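Local coordinates for OLD nuclease (Thermus scotoductus, PDB 6P74), which degrades linear or supercoiled double-stranded DNA from 5' to 3', nicks circular DNA, and hydrolyses ATP in a DNA-stimulated manner as a homodimer, at residues 7-12 against 60-65; 13-18 against 331-336. All blocks are in the same frame, centred on the assembly; numbering follows the deposited sequence.

Interaction 1. Residues 7-12 against 60-65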
loop_
_atom_site.group_PDB
_atom_site.type_symbol
_atom_site.label_atom_id
_atom_site.label_comp_id
_atom_site.label_asym_id
_atom_site.label_seq_id
_atom_site.Cartn_x
_atom_site.Cartn_y
_atom_site.Cartn_z
ATOM N N VAL A 7 1.203 -4.773 -19.154
ATOM C CA VAL A 7 1.723 -5.174 -17.859
ATOM C C VAL A 7 1.922 -6.678 -17.862
ATOM O O VAL A 7 1.017 -7.430 -18.234
ATOM C CB VAL A 7 0.787 -4.746 -16.716
ATOM C CG1 VAL A 7 1.393 -5.099 -15.381
ATOM C CG2 VAL A 7 0.526 -3.260 -16.789
ATOM N N LYS A 8 3.108 -7.117 -17.456
ATOM C CA LYS A 8 3.418 -8.536 -17.381
ATOM C C LYS A 8 4.041 -8.819 -16.028
ATOM O O LYS A 8 5.081 -8.244 -15.689
ATOM C CB LYS A 8 4.368 -8.965 -18.507
ATOM C CG LYS A 8 3.837 -8.722 -19.907
ATOM C CD LYS A 8 4.727 -9.389 -20.955
ATOM C CE LYS A 8 4.062 -9.382 -22.333
ATOM N NZ LYS A 8 4.453 -10.556 -23.180
ATOM N N ASN A 9 3.398 -9.689 -15.252
ATOM C CA ASN A 9 3.977 -10.261 -14.044
ATOM C C ASN A 9 4.011 -9.289 -12.868
ATOM O O ASN A 9 4.798 -9.478 -11.923
ATOM C CB ASN A 9 5.384 -10.803 -14.331
ATOM C CG ASN A 9 5.365 -11.968 -15.306
ATOM O OD1 ASN A 9 4.521 -12.857 -15.204
ATOM N ND2 ASN A 9 6.287 -11.966 -16.259
ATOM N N PHE A 10 3.161 -8.259 -12.871
ATOM C CA PHE A 10 3.151 -7.254 -11.813
ATOM C C PHE A 10 1.946 -7.494 -10.896
ATOM O O PHE A 10 0.798 -7.266 -11.292
ATOM C CB PHE A 10 3.139 -5.848 -12.410
ATOM C CG PHE A 10 3.051 -4.765 -11.384
ATOM C CD1 PHE A 10 4.052 -4.615 -10.431
ATOM C CD2 PHE A 10 1.959 -3.907 -11.353
ATOM C CE1 PHE A 10 3.971 -3.630 -9.470
ATOM C CE2 PHE A 10 1.875 -2.914 -10.400
ATOM C CZ PHE A 10 2.883 -2.774 -9.457
ATOM N N ARG A 11 2.215 -7.941 -9.665
ATOM C CA ARG A 11 1.174 -8.292 -8.700
ATOM C C ARG A 11 0.183 -9.282 -9.308
ATOM O O ARG A 11 0.579 -10.373 -9.732
ATOM C CB ARG A 11 0.484 -7.026 -8.181
ATOM C CG ARG A 11 1.386 -6.240 -7.233
ATOM C CD ARG A 11 0.898 -4.825 -6.963
ATOM N NE ARG A 11 1.977 -3.973 -6.451
ATOM C CZ ARG A 11 1.803 -2.748 -5.955
ATOM N NH1 ARG A 11 0.584 -2.219 -5.884
ATOM N NH2 ARG A 11 2.846 -2.051 -5.518
ATOM N N CYS A 12 -1.098 -8.926 -9.362
ATOM C CA CYS A 12 -2.087 -9.847 -9.911
ATOM C C CYS A 12 -2.157 -9.820 -11.436
ATOM O O CYS A 12 -2.866 -10.654 -12.012
ATOM C CB CYS A 12 -3.472 -9.559 -9.312
ATOM S SG CYS A 12 -4.091 -7.867 -9.516
ATOM N N ASP A 60 5.824 -7.528 -5.212
ATOM C CA ASP A 60 5.285 -6.992 -6.455
ATOM C C ASP A 60 5.335 -7.974 -7.620
ATOM O O ASP A 60 4.734 -7.703 -8.664
ATOM C CB ASP A 60 6.021 -5.697 -6.823
ATOM C CG ASP A 60 5.577 -4.514 -5.964
ATOM O OD1 ASP A 60 4.530 -4.633 -5.275
ATOM O OD2 ASP A 60 6.271 -3.468 -5.974
ATOM N N PHE A 61 6.016 -9.102 -7.470
ATOM C CA PHE A 61 6.025 -10.125 -8.504
ATOM C C PHE A 61 4.806 -11.024 -8.375
ATOM O O PHE A 61 4.325 -11.286 -7.267
ATOM C CB PHE A 61 7.285 -10.985 -8.400
ATOM C CG PHE A 61 8.549 -10.246 -8.693
ATOM C CD1 PHE A 61 9.151 -9.462 -7.720
ATOM C CD2 PHE A 61 9.151 -10.348 -9.937
ATOM C CE1 PHE A 61 10.331 -8.785 -7.987
ATOM C CE2 PHE A 61 10.335 -9.674 -10.213
ATOM C CZ PHE A 61 10.926 -8.890 -9.239
ATOM N N ILE A 62 4.315 -11.517 -9.517
ATOM C CA ILE A 62 3.278 -12.544 -9.488
ATOM C C ILE A 62 3.708 -13.679 -8.573
ATOM O O ILE A 62 4.848 -14.147 -8.637
ATOM C CB ILE A 62 2.995 -13.097 -10.893
ATOM C CG1 ILE A 62 1.827 -14.049 -10.880
ATOM C CG2 ILE A 62 4.194 -13.859 -11.407
ATOM C CD1 ILE A 62 1.338 -14.356 -12.272
ATOM N N ASN A 63 2.783 -14.147 -7.732
ATOM C CA ASN A 63 3.025 -15.280 -6.825
ATOM C C ASN A 63 4.276 -15.079 -5.963
ATOM O O ASN A 63 4.817 -16.050 -5.409
ATOM C CB ASN A 63 3.140 -16.606 -7.591
ATOM C CG ASN A 63 2.137 -16.727 -8.721
ATOM O OD1 ASN A 63 0.944 -16.473 -8.544
ATOM N ND2 ASN A 63 2.622 -17.118 -9.899
ATOM N N PHE A 64 4.737 -13.831 -5.825
ATOM C CA PHE A 64 6.028 -13.533 -5.197
ATOM C C PHE A 64 7.145 -14.343 -5.862
ATOM O O PHE A 64 8.077 -14.813 -5.207
ATOM C CB PHE A 64 6.001 -13.796 -3.679
ATOM C CG PHE A 64 5.139 -12.827 -2.870
ATOM C CD1 PHE A 64 4.279 -11.922 -3.484
ATOM C CD2 PHE A 64 5.205 -12.833 -1.474
ATOM C CE1 PHE A 64 3.498 -11.049 -2.721
ATOM C CE2 PHE A 64 4.431 -11.964 -0.710
ATOM C CZ PHE A 64 3.577 -11.071 -1.334
ATOM N N ASP A 65 7.051 -14.504 -7.186
ATOM C CA ASP A 65 7.903 -15.428 -7.933
ATOM C C ASP A 65 9.367 -14.988 -7.987
ATOM O O ASP A 65 10.236 -15.629 -7.385
ATOM C CB ASP A 65 7.360 -15.603 -9.353
ATOM C CG ASP A 65 7.761 -16.925 -9.971
ATOM O OD1 ASP A 65 8.965 -17.241 -9.965
ATOM O OD2 ASP A 65 6.868 -17.653 -10.453
#

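Interaction 2. Residues 13-18 against 331-336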
loop_
_atom_site.group_PDB
_atom_site.type_symbol
_atom_site.label_atom_id
_atom_site.label_comp_id
_atom_site.label_asym_id
_atom_site.label_seq_id
_atom_site.Cartn_x
_atom_site.Cartn_y
_atom_site.Cartn_z
ATOM N N LEU A 13 -1.428 -8.917 -12.103
ATOM C CA LEU A 13 -1.535 -8.733 -13.554
ATOM C C LEU A 13 -0.493 -9.606 -14.238
ATOM O O LEU A 13 0.648 -9.193 -14.462
ATOM C CB LEU A 13 -1.362 -7.264 -13.930
ATOM C CG LEU A 13 -2.291 -6.262 -13.235
ATOM C CD1 LEU A 13 -2.033 -4.846 -13.722
ATOM C CD2 LEU A 13 -3.744 -6.650 -13.456
ATOM N N GLU A 14 -0.892 -10.826 -14.601
ATOM C CA GLU A 14 0.042 -11.727 -15.266
ATOM C C GLU A 14 0.394 -11.216 -16.654
ATOM O O GLU A 14 1.578 -11.131 -17.013
ATOM C CB GLU A 14 -0.534 -13.133 -15.344
ATOM C CG GLU A 14 0.287 -14.074 -16.204
ATOM C CD GLU A 14 0.074 -15.535 -15.855
ATOM O OE1 GLU A 14 1.080 -16.275 -15.802
ATOM O OE2 GLU A 14 -1.088 -15.949 -15.630
ATOM N N ASP A 15 -0.618 -10.848 -17.438
ATOM C CA ASP A 15 -0.402 -10.355 -18.797
ATOM C C ASP A 15 -1.685 -9.568 -19.054
ATOM O O ASP A 15 -2.784 -10.074 -18.797
ATOM C CB ASP A 15 -0.055 -11.508 -19.735
ATOM C CG ASP A 15 0.286 -11.035 -21.143
ATOM O OD1 ASP A 15 -0.093 -9.905 -21.509
ATOM O OD2 ASP A 15 0.942 -11.793 -21.890
ATOM N N ILE A 16 -1.553 -8.343 -19.564
ATOM C CA ILE A 16 -2.710 -7.517 -19.882
ATOM C C ILE A 16 -2.216 -6.477 -20.872
ATOM O O ILE A 16 -1.052 -6.070 -20.865
ATOM C CB ILE A 16 -3.479 -6.812 -18.741
ATOM C CG1 ILE A 16 -2.512 -5.943 -17.946
ATOM C CG2 ILE A 16 -4.171 -7.843 -17.854
ATOM C CD1 ILE A 16 -3.145 -4.726 -17.317
ATOM N N ASP A 17 -3.146 -6.015 -21.695
ATOM C CA ASP A 17 -2.849 -5.054 -22.747
ATOM C C ASP A 17 -4.121 -4.253 -23.008
ATOM O O ASP A 17 -5.097 -4.804 -23.527
ATOM C CB ASP A 17 -2.376 -5.802 -23.992
ATOM C CG ASP A 17 -1.974 -4.881 -25.121
ATOM O OD1 ASP A 17 -2.145 -3.638 -24.994
ATOM O OD2 ASP A 17 -1.490 -5.420 -26.145
ATOM N N LEU A 18 -4.139 -2.973 -22.648
ATOM C CA LEU A 18 -5.378 -2.265 -22.940
ATOM C C LEU A 18 -5.124 -0.919 -23.595
ATOM O O LEU A 18 -4.130 -0.248 -23.300
ATOM C CB LEU A 18 -6.229 -2.055 -21.675
ATOM C CG LEU A 18 -5.656 -1.159 -20.590
ATOM C CD1 LEU A 18 -6.778 -0.343 -19.940
ATOM C CD2 LEU A 18 -4.965 -2.026 -19.573
ATOM N N ASP A 331 -9.509 -18.963 -13.373
ATOM C CA ASP A 331 -8.199 -19.366 -12.879
ATOM C C ASP A 331 -7.487 -18.277 -12.084
ATOM O O ASP A 331 -6.298 -18.429 -11.786
ATOM C CB ASP A 331 -7.331 -19.822 -14.054
ATOM C CG ASP A 331 -7.948 -20.992 -14.810
ATOM O OD1 ASP A 331 -7.737 -22.157 -14.388
ATOM O OD2 ASP A 331 -8.671 -20.738 -15.801
ATOM N N ASP A 332 -8.192 -17.205 -11.707
ATOM C CA ASP A 332 -7.597 -16.048 -11.027
ATOM C C ASP A 332 -6.681 -15.257 -11.951
ATOM O O ASP A 332 -5.744 -14.593 -11.496
ATOM C CB ASP A 332 -6.834 -16.449 -9.759
ATOM C CG ASP A 332 -7.714 -16.464 -8.525
ATOM O OD1 ASP A 332 -8.799 -15.837 -8.558
ATOM O OD2 ASP A 332 -7.317 -17.107 -7.521
ATOM N N ARG A 333 -6.938 -15.349 -13.250
ATOM C CA ARG A 333 -6.177 -14.646 -14.268
ATOM C C ARG A 333 -6.907 -13.345 -14.571
ATOM O O ARG A 333 -8.109 -13.363 -14.883
ATOM C CB ARG A 333 -6.033 -15.522 -15.515
ATOM C CG ARG A 333 -5.576 -14.793 -16.761
ATOM C CD ARG A 333 -4.345 -15.447 -17.376
ATOM N NE ARG A 333 -3.787 -14.615 -18.446
ATOM C CZ ARG A 333 -2.609 -14.818 -19.033
ATOM N NH1 ARG A 333 -1.838 -15.832 -18.658
ATOM N NH2 ARG A 333 -2.199 -14.001 -19.997
ATOM N N VAL A 334 -6.199 -12.215 -14.465
ATOM C CA VAL A 334 -6.852 -10.934 -14.732
ATOM C C VAL A 334 -7.017 -10.760 -16.233
ATOM O O VAL A 334 -6.085 -10.987 -17.016
ATOM C CB VAL A 334 -6.089 -9.753 -14.120
ATOM C CG1 VAL A 334 -6.847 -8.459 -14.429
ATOM C CG2 VAL A 334 -5.972 -9.922 -12.635
ATOM N N VAL A 335 -8.209 -10.358 -16.619
ATOM C CA VAL A 335 -8.639 -10.210 -17.994
ATOM C C VAL A 335 -9.288 -8.843 -18.071
ATOM O O VAL A 335 -10.012 -8.456 -17.150
ATOM C CB VAL A 335 -9.626 -11.340 -18.383
ATOM C CG1 VAL A 335 -10.357 -11.032 -19.669
ATOM C CG2 VAL A 335 -8.875 -12.667 -18.490
ATOM N N VAL A 336 -8.984 -8.086 -19.119
ATOM C CA VAL A 336 -9.580 -6.772 -19.333
ATOM C C VAL A 336 -10.425 -6.820 -20.592
ATOM O O VAL A 336 -9.987 -7.352 -21.615
ATOM C CB VAL A 336 -8.510 -5.680 -19.459
ATOM C CG1 VAL A 336 -9.179 -4.317 -19.635
ATOM C CG2 VAL A 336 -7.585 -5.707 -18.269
#

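Interaction 1. Residues 7-12 against 60-65
Arg11 meets Asp60 twice, once through the backbone and once through the side chain. Its amide N donates to Asp60 O at 2.7 Å with an N-H...O angle of 161°, coming in above the carbonyl plane. On the other side of the Phe10-Phe61 pair the donor is on the second segment: Ile62 N donates to Asn9 O at 3.2 Å, also from above the carbonyl plane. Together the two bonds frame a single bridge between Phe10 and Phe61. Around it, Phe10 CA makes a CA-H...O contact with Asp60 O over 3.6 Å, so this oxygen receives a C-H as well as an N-H. Ile62 CA makes another with Arg11 O.

The side chains of Arg11 and Asp60 run side by side. NE of Arg11 makes a salt-bridging hydrogen bond to Asp60 OD1 at 2.9 Å, and NH2 adds a weak one to the same oxygen. OD1 is approached by NE from above the carboxylate plane, and the guanidinium and carboxylate planes are 40° apart. The other oxygen, OD2, is satisfied by Arg56 N. Phe10 has CG anti to the backbone N (chi1 177°); farther out on its ring, CE1 lies 3.9 Å from Asp60 CB, while its CZ lies 3.3 Å above one guanidinium face, toward the rim. Asn9 brings OD1 to within 3.9 Å of Ile62 CG2; its ND2 is held by Ala69 O.

Asn9 and Phe10 both face Leu13 in a G1 beta bulge. The arrangement is thus a bulged strand joined to a loop by a single bridge, with the Arg11 side chain about 7 Å from that of Thr35 in the inferred P-loop ATP site of this ABC-type ATPase.

Interaction 2. Residues 13-18 against 331-336
Glu14 and Arg333 supply the polar part of the contact. OE2 of Glu14 forms a salt bridge with Arg333 NH1 at 3.1 Å, the two side chains crossing at about a right angle. Glu14 CG lies over one face of the guanidinium, while OE1 pairs with Arg68. The Arg333 chain bends at chi2 (126°), which places CD; at its far end NH2 lies 3.3 Å from Asp15 CB. The Asp15 carboxylate stays farther off, with OD2 4.3 Å from Arg333 NH2, too far for a salt bridge but close enough that the opposite charges may attract.

No hydrogen bond links strands 16-18 and 334-336. Their axes run nearly parallel, 16° apart with a closest approach of 7.2 Å, and they belong to different sheets: 13-19 to the antiparallel sheet, 334-337 to the edge of the mixed sheet that also contains strand 23-27, which leads into the inferred P-loop. Side chains therefore join the two sheets of the ATPase domain.

The apolar contacts follow in sequence. Leu13 CD2 reaches Val334 CG1 at 3.7 Å, with the side chains crossing obliquely. Ile16 CG2 packs on Val336 CG2 at 4.0 Å, and Leu18 CB meets Val336 CG1 at 4.2 Å.

In the fold
The centres of interactions 1 and 2 lie about 11 Å apart, on the same side of the chain's centre. Their first segments are consecutive: strand 2-10 turns directly into strand 13-19, its antiparallel neighbour, and probable hydrogen bonds from Asn9 N to Glu14 O (2.9 Å) and from Val7 N to Ile16 O join the two. The second segments come later, 60-65 in the loop before strand 70-76 and 331-336 over 260 residues further on. One hairpin thus meets a loop of the ATPase N-terminal region in interaction 1 and the C-terminal region in interaction 2, bringing together parts of the ATPase domain that the region assigned to dimerization separates in sequence.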